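PDB 5FQ8: BT_2262 (uncharacterised lipoprotein) from Bacteroides thetaiotaomicron, which is of unknown function but, as a lipoprotein with an Ig-like domain that associates with other protein chains, is probably tethered at the bacterial cell envelope. Local coordinates for residues 114-119 / 138-143; 131-136 / 155-160; 181-186 / 195-200. All blocks are in the same frame, centred on the assembly; numbering follows the deposited sequence.

Contact 1: residues 114-119 / 138-143; sequences VAFSGY and GGWYDQ
A long loop between strands 130-133 and 154-159 folds against the short strand 115-116 of the large antiparallel sheet in the BT_2262-like C-terminal domain, an example of a loop docking on a strand through side chains packed on side chains and on the loop backbone, without hydrogen bonds between the two segments. At the more buried end Val114 and Phe116 pack against the partly exposed Trp140 and the backbone of Gly138. The indole reaches out with CG anti to its own backbone N (chi1 165°), which carries its six-membered ring to the valine. There CG1 of Val114 meets Trp140 CH2 at 3.3 Å, with CZ3 scarcely farther. Phe116 swings CG into the crowded position between its backbone N and carbonyl carbon; its CD1 lies 4.1 Å from Trp140 CE3, the two rings inclined at 45° and meeting obliquely. The far side of the phenyl ring reaches the loop backbone, CE2 coming to 3.6 Å from Gly138 O. Positive phi at Gly138 favours glycine here. Phe206 adds another ring to Trp140, while Val114 also packs on the backbone of the chain of another protein.

The side toward solvent is held by Tyr119 and Gln143, both partly exposed, though Tyr119 is still well covered by the loop. These side chains slide past each other in opposite directions, ring and amide planes 24° apart, and Tyr119 CD1 lies 3.8 Å from Gln143 CG. Gln143 NE2 makes a weak hydrogen bond with Glu120 O. Backbone oxygens flank the phenol: Ser117 O sits over the centre of one ring face, and from across the contact Gln143 O approaches Tyr119 CE1 to 3.5 Å.

Contact 2: residues 131-136 / 155-160; sequences FYISDF and GKFELN
Strands 131-133 and 155-159 run antiparallel, their directions 143° apart. Phe131 and Phe157 form a hydrogen-bonded pair: Phe131 N gives to Phe157 O at 2.7 Å, nearly along the C=O axis, and Phe157 N returns a bond to Phe131 O at 3.0 Å. Tyr132 and Lys156 follow as a non-hydrogen-bonded pair. Ile133 N reaches Gly155 O at 3.1 Å from above the carbonyl plane, whereas the return bond from Gly155 N to Ile133 O is weak.

On the face shared by Phe131, Ile133 and Phe157, the Phe157 ring is the hub of an aromatic cluster. Its CG takes the crowded position between N and C (chi1 57°), turning the ring back over the partner strand. Its plane is nearly parallel to that of Phe131 but slid aside, so the rings barely overlap; CE1 meets Phe131 CB. Ile133 CB comes to the ring edge, 3.5 Å from Phe157 CE2, and Phe136 CZ approaches Phe157 CD2 obliquely at 3.7 Å. An alanine in place of Phe157 would remove this shared ring and would probably loosen the apolar layer.

Strand 120-125 borders 130-133 on its other side and supplies Ile123 to Phe157, while strand 165-171 flanks 154-159 and adds Ile165.

Contact 3: residues 181-186 / 195-200; sequences QMTNTL and KWTVAY
Thr183 O is gripped by two donors, both from Thr197. The backbone N comes nearly along the C=O axis at 3.1 Å from Thr183 O, and Thr197 OG1 stands well above the carbonyl plane, 2.7 Å from the same Thr183 O. The hydroxyl can reach because chi1 of 60° sets OG1 between the threonine's own N and carbonyl carbon. In return Thr183 N gives an almost straight bond to Thr197 O, 3.2 Å away, completing a hydrogen-bonded antiparallel pair.

Beyond it the register slips by one residue. This is a beta bulge in the hairpin of strands 181-188 and 193-200, where Asn184 takes a left-handed backbone conformation (phi 60°) and the chain turns a corner. Asn184 and Thr185 together face the single Trp196 before pairing resumes at Leu186, whose O accepts from Lys195 N at 3.1 Å; the bond from Leu186 N to Lys195 O is weak. Carbon donors bridge the gap, Trp196 CA to Asn184 O and Thr185 CA to Lys195 O. Leu186 and Lys195 lie side by side pointing the same way, with Leu186 CG 3.6 Å from Lys195 CD, an aliphatic contact on the more exposed face.

Met182 lies on the other face with Val198. Its chain, bent at chi2 and chi3, brings CE to 3.4 Å from Trp196 CB, near the root of the indole. Thr185 CG2 touches that same CB at 3.7 Å, and its OG1 bonds outside the hairpin to Ile165 O. Away from both, the indole leads toward Phe136: Trp196 NE1 donates to Phe136 O, and the two rings meet edge-to-face.

How the contacts relate
All three contacts belong to the C-terminal domain and reach one curled antiparallel sheet, in a chain without helices. Along the sequence, the segments of contacts 1 and 2 alternate, so that the loop leaving strand 130-133 docks on strand 115-116 before the chain returns as strand 154-159; contact 3 follows as a local hairpin. Contacts 2 and 3 are the closest pair, centres about 12 Å apart, and Phe136 reaching Met182 helps join them. Contact 1 lies about 18 Å from contact 2 and 16 Å from contact 3, centre to centre, touching them through Asp142 on Asp135 and Tyr141 on Tyr200. Contacts 1 and 2 thus tie sequence-distant parts to the sheet that contact 3 extends.

Contact 1: residues 114-119 / 138-143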
loop_
_atom_site.group_PDB
_atom_site.type_symbol
_atom_site.label_atom_id
_atom_site.label_comp_id
_atom_site.label_asym_id
_atom_site.label_seq_id
_atom_site.Cartn_x
_atom_site.Cartn_y
_atom_site.Cartn_z
ATOM N N VAL G 114 37.070 -22.185 36.886
ATOM C CA VAL G 114 35.693 -22.398 36.458
ATOM C C VAL G 114 35.212 -23.726 37.016
ATOM O O VAL G 114 35.943 -24.721 37.000
ATOM C CB VAL G 114 35.568 -22.373 34.924
ATOM C CG1 VAL G 114 36.555 -23.326 34.331
ATOM C CG2 VAL G 114 34.156 -22.734 34.497
ATOM N N ALA G 115 33.980 -23.741 37.512
ATOM C CA ALA G 115 33.421 -24.930 38.136
ATOM C C ALA G 115 32.825 -25.863 37.090
ATOM O O ALA G 115 32.114 -25.421 36.182
ATOM C CB ALA G 115 32.351 -24.538 39.150
ATOM N N PHE G 116 33.111 -27.156 37.222
ATOM C CA PHE G 116 32.450 -28.162 36.405
ATOM C C PHE G 116 32.163 -29.389 37.256
ATOM O O PHE G 116 32.844 -29.646 38.253
ATOM C CB PHE G 116 33.280 -28.541 35.164
ATOM C CG PHE G 116 34.557 -29.277 35.467
ATOM C CD1 PHE G 116 35.709 -28.586 35.798
ATOM C CD2 PHE G 116 34.611 -30.659 35.378
ATOM C CE1 PHE G 116 36.882 -29.256 36.054
ATOM C CE2 PHE G 116 35.782 -31.338 35.633
ATOM C CZ PHE G 116 36.920 -30.637 35.973
ATOM N N SER G 117 31.138 -30.138 36.854
ATOM C CA SER G 117 30.700 -31.320 37.589
ATOM C C SER G 117 29.739 -32.123 36.722
ATOM O O SER G 117 29.216 -31.632 35.718
ATOM C CB SER G 117 30.038 -30.936 38.910
ATOM O OG SER G 117 31.002 -30.451 39.827
ATOM N N GLY G 118 29.511 -33.370 37.132
ATOM C CA GLY G 118 28.533 -34.228 36.497
ATOM C C GLY G 118 29.077 -35.152 35.429
ATOM O O GLY G 118 28.336 -36.012 34.941
ATOM N N TYR G 119 30.342 -35.014 35.062
ATOM C CA TYR G 119 30.914 -35.786 33.974
ATOM C C TYR G 119 31.390 -37.144 34.466
ATOM O O TYR G 119 31.857 -37.280 35.598
ATOM C CB TYR G 119 32.062 -34.997 33.361
ATOM C CG TYR G 119 31.585 -33.679 32.834
ATOM C CD1 TYR G 119 30.456 -33.616 32.038
ATOM C CD2 TYR G 119 32.232 -32.498 33.152
ATOM C CE1 TYR G 119 29.995 -32.424 31.546
ATOM C CE2 TYR G 119 31.774 -31.292 32.667
ATOM C CZ TYR G 119 30.653 -31.261 31.859
ATOM O OH TYR G 119 30.174 -30.068 31.362
ATOM N N GLY G 138 39.020 -35.311 34.183
ATOM C CA GLY G 138 37.612 -35.297 34.527
ATOM C C GLY G 138 36.717 -34.767 33.438
ATOM O O GLY G 138 35.599 -34.327 33.721
ATOM N N GLY G 139 37.179 -34.791 32.194
ATOM C CA GLY G 139 36.376 -34.328 31.081
ATOM C C GLY G 139 36.356 -32.825 30.911
ATOM O O GLY G 139 35.321 -32.275 30.534
ATOM N N TRP G 140 37.471 -32.143 31.185
ATOM C CA TRP G 140 37.500 -30.701 30.989
ATOM C C TRP G 140 37.521 -30.347 29.512
ATOM O O TRP G 140 37.043 -29.276 29.127
ATOM C CB TRP G 140 38.702 -30.077 31.701
ATOM C CG TRP G 140 38.992 -28.674 31.265
ATOM C CD1 TRP G 140 40.076 -28.247 30.564
ATOM C CD2 TRP G 140 38.173 -27.521 31.479
ATOM N NE1 TRP G 140 39.998 -26.895 30.346
ATOM C CE2 TRP G 140 38.835 -26.424 30.891
ATOM C CE3 TRP G 140 36.945 -27.307 32.113
ATOM C CZ2 TRP G 140 38.312 -25.134 30.920
ATOM C CZ3 TRP G 140 36.427 -26.022 32.139
ATOM C CH2 TRP G 140 37.108 -24.955 31.540
ATOM N N TYR G 141 38.064 -31.221 28.677
ATOM C CA TYR G 141 38.012 -31.059 27.234
ATOM C C TYR G 141 37.131 -32.094 26.564
ATOM O O TYR G 141 36.391 -31.758 25.638
ATOM C CB TYR G 141 39.422 -31.137 26.638
ATOM C CG TYR G 141 40.360 -30.049 27.096
ATOM C CD1 TYR G 141 40.004 -28.713 27.015
ATOM C CD2 TYR G 141 41.608 -30.364 27.607
ATOM C CE1 TYR G 141 40.874 -27.723 27.429
ATOM C CE2 TYR G 141 42.476 -29.387 28.024
ATOM C CZ TYR G 141 42.109 -28.066 27.937
ATOM O OH TYR G 141 42.984 -27.087 28.360
ATOM N N ASP G 142 37.179 -33.339 27.036
ATOM C CA ASP G 142 36.436 -34.436 26.429
ATOM C C ASP G 142 34.957 -34.101 26.293
ATOM O O ASP G 142 34.427 -34.000 25.183
ATOM C CB ASP G 142 36.635 -35.709 27.260
ATOM C CG ASP G 142 36.084 -36.953 26.584
ATOM O OD1 ASP G 142 35.690 -36.883 25.406
ATOM O OD2 ASP G 142 36.060 -38.012 27.235
ATOM N N GLN G 143 34.278 -33.920 27.421
ATOM C CA GLN G 143 32.834 -33.731 27.429
ATOM C C GLN G 143 32.415 -32.408 28.055
ATOM O O GLN G 143 31.221 -32.186 28.270
ATOM C CB GLN G 143 32.181 -34.895 28.164
ATOM C CG GLN G 143 32.826 -35.152 29.496
ATOM C CD GLN G 143 32.902 -36.613 29.824
ATOM O OE1 GLN G 143 31.903 -37.325 29.767
ATOM N NE2 GLN G 143 34.099 -37.080 30.157
#

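Contact 2: residues 131-136 / 155-160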
loop_
_atom_site.group_PDB
_atom_site.type_symbol
_atom_site.label_atom_id
_atom_site.label_comp_id
_atom_site.label_asym_id
_atom_site.label_seq_id
_atom_site.Cartn_x
_atom_site.Cartn_y
_atom_site.Cartn_z
ATOM N N PHE G 131 46.128 -49.134 37.788
ATOM C CA PHE G 131 44.770 -48.867 37.335
ATOM C C PHE G 131 44.795 -48.048 36.053
ATOM O O PHE G 131 45.643 -47.171 35.883
ATOM C CB PHE G 131 43.974 -48.106 38.385
ATOM C CG PHE G 131 43.690 -48.891 39.628
ATOM C CD1 PHE G 131 44.706 -49.263 40.486
ATOM C CD2 PHE G 131 42.392 -49.248 39.942
ATOM C CE1 PHE G 131 44.435 -49.986 41.628
ATOM C CE2 PHE G 131 42.113 -49.966 41.082
ATOM C CZ PHE G 131 43.134 -50.337 41.928
ATOM N N TYR G 132 43.849 -48.323 35.157
ATOM C CA TYR G 132 43.699 -47.551 33.930
ATOM C C TYR G 132 42.667 -46.456 34.135
ATOM O O TYR G 132 41.586 -46.710 34.674
ATOM C CB TYR G 132 43.275 -48.444 32.767
ATOM C CG TYR G 132 42.897 -47.682 31.513
ATOM C CD1 TYR G 132 43.859 -47.352 30.569
ATOM C CD2 TYR G 132 41.578 -47.301 31.267
ATOM C CE1 TYR G 132 43.523 -46.665 29.422
ATOM C CE2 TYR G 132 41.233 -46.611 30.123
ATOM C CZ TYR G 132 42.211 -46.298 29.205
ATOM O OH TYR G 132 41.879 -45.615 28.061
ATOM N N ILE G 133 42.991 -45.248 33.687
ATOM C CA ILE G 133 42.132 -44.080 33.846
ATOM C C ILE G 133 41.878 -43.490 32.470
ATOM O O ILE G 133 42.820 -43.261 31.704
ATOM C CB ILE G 133 42.760 -43.037 34.790
ATOM C CG1 ILE G 133 41.983 -41.725 34.745
ATOM C CG2 ILE G 133 44.214 -42.804 34.447
ATOM C CD1 ILE G 133 40.768 -41.708 35.622
ATOM N N SER G 134 40.611 -43.244 32.159
ATOM C CA SER G 134 40.262 -42.781 30.827
ATOM C C SER G 134 40.448 -41.284 30.650
ATOM O O SER G 134 40.560 -40.826 29.511
ATOM C CB SER G 134 38.820 -43.144 30.511
ATOM O OG SER G 134 37.956 -42.528 31.443
ATOM N N ASP G 135 40.474 -40.512 31.738
ATOM C CA ASP G 135 40.637 -39.067 31.619
ATOM C C ASP G 135 41.077 -38.526 32.979
ATOM O O ASP G 135 40.259 -38.411 33.897
ATOM C CB ASP G 135 39.346 -38.407 31.146
ATOM C CG ASP G 135 39.570 -37.012 30.607
ATOM O OD1 ASP G 135 40.694 -36.494 30.745
ATOM O OD2 ASP G 135 38.616 -36.437 30.046
ATOM N N PHE G 136 42.361 -38.198 33.095
ATOM C CA PHE G 136 42.844 -37.531 34.296
ATOM C C PHE G 136 42.237 -36.154 34.482
ATOM O O PHE G 136 42.350 -35.594 35.574
ATOM C CB PHE G 136 44.357 -37.377 34.257
ATOM C CG PHE G 136 45.103 -38.464 34.958
ATOM C CD1 PHE G 136 44.932 -38.675 36.310
ATOM C CD2 PHE G 136 46.004 -39.254 34.269
ATOM C CE1 PHE G 136 45.627 -39.667 36.957
ATOM C CE2 PHE G 136 46.704 -40.244 34.906
ATOM C CZ PHE G 136 46.517 -40.456 36.253
ATOM N N GLY G 155 45.948 -42.751 30.736
ATOM C CA GLY G 155 47.176 -43.081 31.427
ATOM C C GLY G 155 46.950 -44.192 32.431
ATOM O O GLY G 155 45.870 -44.769 32.512
ATOM N N LYS G 156 48.007 -44.483 33.190
ATOM C CA LYS G 156 47.965 -45.489 34.243
ATOM C C LYS G 156 48.461 -44.887 35.551
ATOM O O LYS G 156 49.197 -43.897 35.564
ATOM C CB LYS G 156 48.811 -46.721 33.887
ATOM C CG LYS G 156 48.674 -47.179 32.447
ATOM C CD LYS G 156 49.173 -48.604 32.246
ATOM C CE LYS G 156 49.374 -48.907 30.767
ATOM N NZ LYS G 156 48.960 -50.285 30.371
ATOM N N PHE G 157 48.043 -45.494 36.663
ATOM C CA PHE G 157 48.538 -45.106 37.977
ATOM C C PHE G 157 48.522 -46.317 38.905
ATOM O O PHE G 157 47.712 -47.230 38.734
ATOM C CB PHE G 157 47.735 -43.935 38.564
ATOM C CG PHE G 157 46.254 -44.186 38.699
ATOM C CD1 PHE G 157 45.757 -44.977 39.716
ATOM C CD2 PHE G 157 45.358 -43.596 37.829
ATOM C CE1 PHE G 157 44.409 -45.183 39.871
ATOM C CE2 PHE G 157 44.000 -43.809 37.966
ATOM C CZ PHE G 157 43.526 -44.607 38.988
ATOM N N GLU G 158 49.429 -46.316 39.890
ATOM C CA GLU G 158 49.683 -47.469 40.763
ATOM C C GLU G 158 49.390 -47.109 42.218
ATOM O O GLU G 158 50.164 -46.380 42.846
ATOM C CB GLU G 158 51.123 -47.954 40.622
ATOM C CG GLU G 158 51.447 -49.184 41.451
ATOM C CD GLU G 158 52.934 -49.439 41.573
ATOM O OE1 GLU G 158 53.659 -49.265 40.569
ATOM O OE2 GLU G 158 53.378 -49.808 42.678
ATOM N N LEU G 159 48.293 -47.644 42.757
ATOM C CA LEU G 159 47.825 -47.277 44.092
ATOM C C LEU G 159 48.822 -47.681 45.169
ATOM O O LEU G 159 49.177 -48.857 45.290
ATOM C CB LEU G 159 46.472 -47.933 44.355
ATOM C CG LEU G 159 45.795 -47.651 45.691
ATOM C CD1 LEU G 159 45.337 -46.219 45.746
ATOM C CD2 LEU G 159 44.624 -48.584 45.866
ATOM N N ASN G 160 49.255 -46.701 45.963
ATOM C CA ASN G 160 50.194 -46.908 47.057
ATOM C C ASN G 160 49.458 -47.275 48.347
ATOM O O ASN G 160 48.248 -47.085 48.485
ATOM C CB ASN G 160 51.039 -45.656 47.287
ATOM C CG ASN G 160 51.834 -45.248 46.064
ATOM O OD1 ASN G 160 52.157 -46.071 45.209
ATOM N ND2 ASN G 160 52.164 -43.965 45.982
#

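Contact 3: residues 181-186 / 195-200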
loop_
_atom_site.group_PDB
_atom_site.type_symbol
_atom_site.label_atom_id
_atom_site.label_comp_id
_atom_site.label_asym_id
_atom_site.label_seq_id
_atom_site.Cartn_x
_atom_site.Cartn_y
_atom_site.Cartn_z
ATOM N N GLN G 181 52.906 -32.082 36.078
ATOM C CA GLN G 181 53.147 -32.656 37.396
ATOM C C GLN G 181 51.847 -33.202 37.962
ATOM O O GLN G 181 50.756 -32.911 37.466
ATOM C CB GLN G 181 53.741 -31.625 38.359
ATOM C CG GLN G 181 55.148 -31.196 38.007
ATOM C CD GLN G 181 55.641 -30.062 38.873
ATOM O OE1 GLN G 181 54.898 -29.528 39.698
ATOM N NE2 GLN G 181 56.900 -29.684 38.690
ATOM N N MET G 182 51.974 -33.996 39.025
ATOM C CA MET G 182 50.827 -34.549 39.733
ATOM C C MET G 182 51.019 -34.369 41.231
ATOM O O MET G 182 52.028 -34.809 41.790
ATOM C CB MET G 182 50.622 -36.025 39.405
ATOM C CG MET G 182 49.336 -36.590 39.974
ATOM S SD MET G 182 48.408 -37.582 38.790
ATOM C CE MET G 182 46.761 -36.977 39.066
ATOM N N THR G 183 50.036 -33.742 41.875
ATOM C CA THR G 183 50.131 -33.386 43.283
ATOM C C THR G 183 48.763 -33.520 43.933
ATOM O O THR G 183 47.732 -33.543 43.252
ATOM C CB THR G 183 50.654 -31.957 43.463
ATOM O OG1 THR G 183 50.142 -31.132 42.410
ATOM C CG2 THR G 183 52.171 -31.929 43.434
ATOM N N ASN G 184 48.772 -33.604 45.268
ATOM C CA ASN G 184 47.551 -33.615 46.078
ATOM C C ASN G 184 46.656 -34.799 45.728
ATOM O O ASN G 184 45.456 -34.647 45.506
ATOM C CB ASN G 184 46.777 -32.302 45.924
ATOM C CG ASN G 184 46.971 -31.365 47.090
ATOM O OD1 ASN G 184 47.856 -30.512 47.072
ATOM N ND2 ASN G 184 46.130 -31.505 48.107
ATOM N N THR G 185 47.242 -35.992 45.678
ATOM C CA THR G 185 46.521 -37.192 45.263
ATOM C C THR G 185 46.457 -38.171 46.422
ATOM O O THR G 185 47.497 -38.538 46.981
ATOM C CB THR G 185 47.194 -37.861 44.063
ATOM O OG1 THR G 185 48.364 -38.560 44.503
ATOM C CG2 THR G 185 47.590 -36.826 43.029
ATOM N N LEU G 186 45.245 -38.595 46.774
ATOM C CA LEU G 186 45.051 -39.643 47.768
ATOM C C LEU G 186 43.604 -40.110 47.719
ATOM O O LEU G 186 42.737 -39.447 47.146
ATOM C CB LEU G 186 45.429 -39.176 49.182
ATOM C CG LEU G 186 44.879 -37.866 49.744
ATOM C CD1 LEU G 186 44.169 -38.109 51.067
ATOM C CD2 LEU G 186 45.999 -36.848 49.907
ATOM N N LYS G 195 40.943 -38.018 45.069
ATOM C CA LYS G 195 41.292 -36.638 44.777
ATOM C C LYS G 195 42.555 -36.599 43.934
ATOM O O LYS G 195 43.448 -37.434 44.100
ATOM C CB LYS G 195 41.529 -35.835 46.064
ATOM C CG LYS G 195 42.671 -36.381 46.925
ATOM C CD LYS G 195 43.480 -35.308 47.648
ATOM C CE LYS G 195 42.718 -34.647 48.776
ATOM N NZ LYS G 195 41.990 -33.441 48.310
ATOM N N TRP G 196 42.626 -35.626 43.033
ATOM C CA TRP G 196 43.905 -35.302 42.424
ATOM C C TRP G 196 43.828 -33.904 41.846
ATOM O O TRP G 196 42.752 -33.421 41.484
ATOM C CB TRP G 196 44.322 -36.324 41.354
ATOM C CG TRP G 196 43.452 -36.421 40.120
ATOM C CD1 TRP G 196 43.385 -35.532 39.091
ATOM C CD2 TRP G 196 42.575 -37.497 39.774
ATOM N NE1 TRP G 196 42.504 -35.971 38.144
ATOM C CE2 TRP G 196 41.987 -37.175 38.542
ATOM C CE3 TRP G 196 42.215 -38.688 40.399
ATOM C CZ2 TRP G 196 41.062 -38.008 37.917
ATOM C CZ3 TRP G 196 41.292 -39.511 39.785
ATOM C CH2 TRP G 196 40.728 -39.170 38.556
ATOM N N THR G 197 44.977 -33.245 41.820
ATOM C CA THR G 197 45.176 -32.032 41.047
ATOM C C THR G 197 46.292 -32.323 40.066
ATOM O O THR G 197 47.317 -32.899 40.445
ATOM C CB THR G 197 45.536 -30.838 41.928
ATOM O OG1 THR G 197 46.747 -31.120 42.633
ATOM C CG2 THR G 197 44.429 -30.549 42.919
ATOM N N VAL G 198 46.080 -31.960 38.808
ATOM C CA VAL G 198 47.024 -32.256 37.742
ATOM C C VAL G 198 47.317 -30.964 36.996
ATOM O O VAL G 198 46.424 -30.131 36.806
ATOM C CB VAL G 198 46.479 -33.354 36.804
ATOM C CG1 VAL G 198 45.149 -32.939 36.204
ATOM C CG2 VAL G 198 47.492 -33.697 35.733
ATOM N N ALA G 199 48.578 -30.784 36.609
ATOM C CA ALA G 199 49.040 -29.578 35.936
ATOM C C ALA G 199 49.332 -29.885 34.473
ATOM O O ALA G 199 50.015 -30.869 34.165
ATOM C CB ALA G 199 50.286 -29.015 36.621
ATOM N N TYR G 200 48.824 -29.040 33.583
ATOM C CA TYR G 200 48.857 -29.279 32.148
ATOM C C TYR G 200 49.581 -28.134 31.435
ATOM O O TYR G 200 50.085 -27.202 32.062
ATOM C CB TYR G 200 47.434 -29.469 31.617
ATOM C CG TYR G 200 47.354 -30.133 30.264
ATOM C CD1 TYR G 200 48.053 -31.303 30.002
ATOM C CD2 TYR G 200 46.582 -29.588 29.250
ATOM C CE1 TYR G 200 47.989 -31.908 28.768
ATOM C CE2 TYR G 200 46.511 -30.184 28.015
ATOM C CZ TYR G 200 47.213 -31.346 27.782
ATOM O OH TYR G 200 47.147 -31.948 26.549
#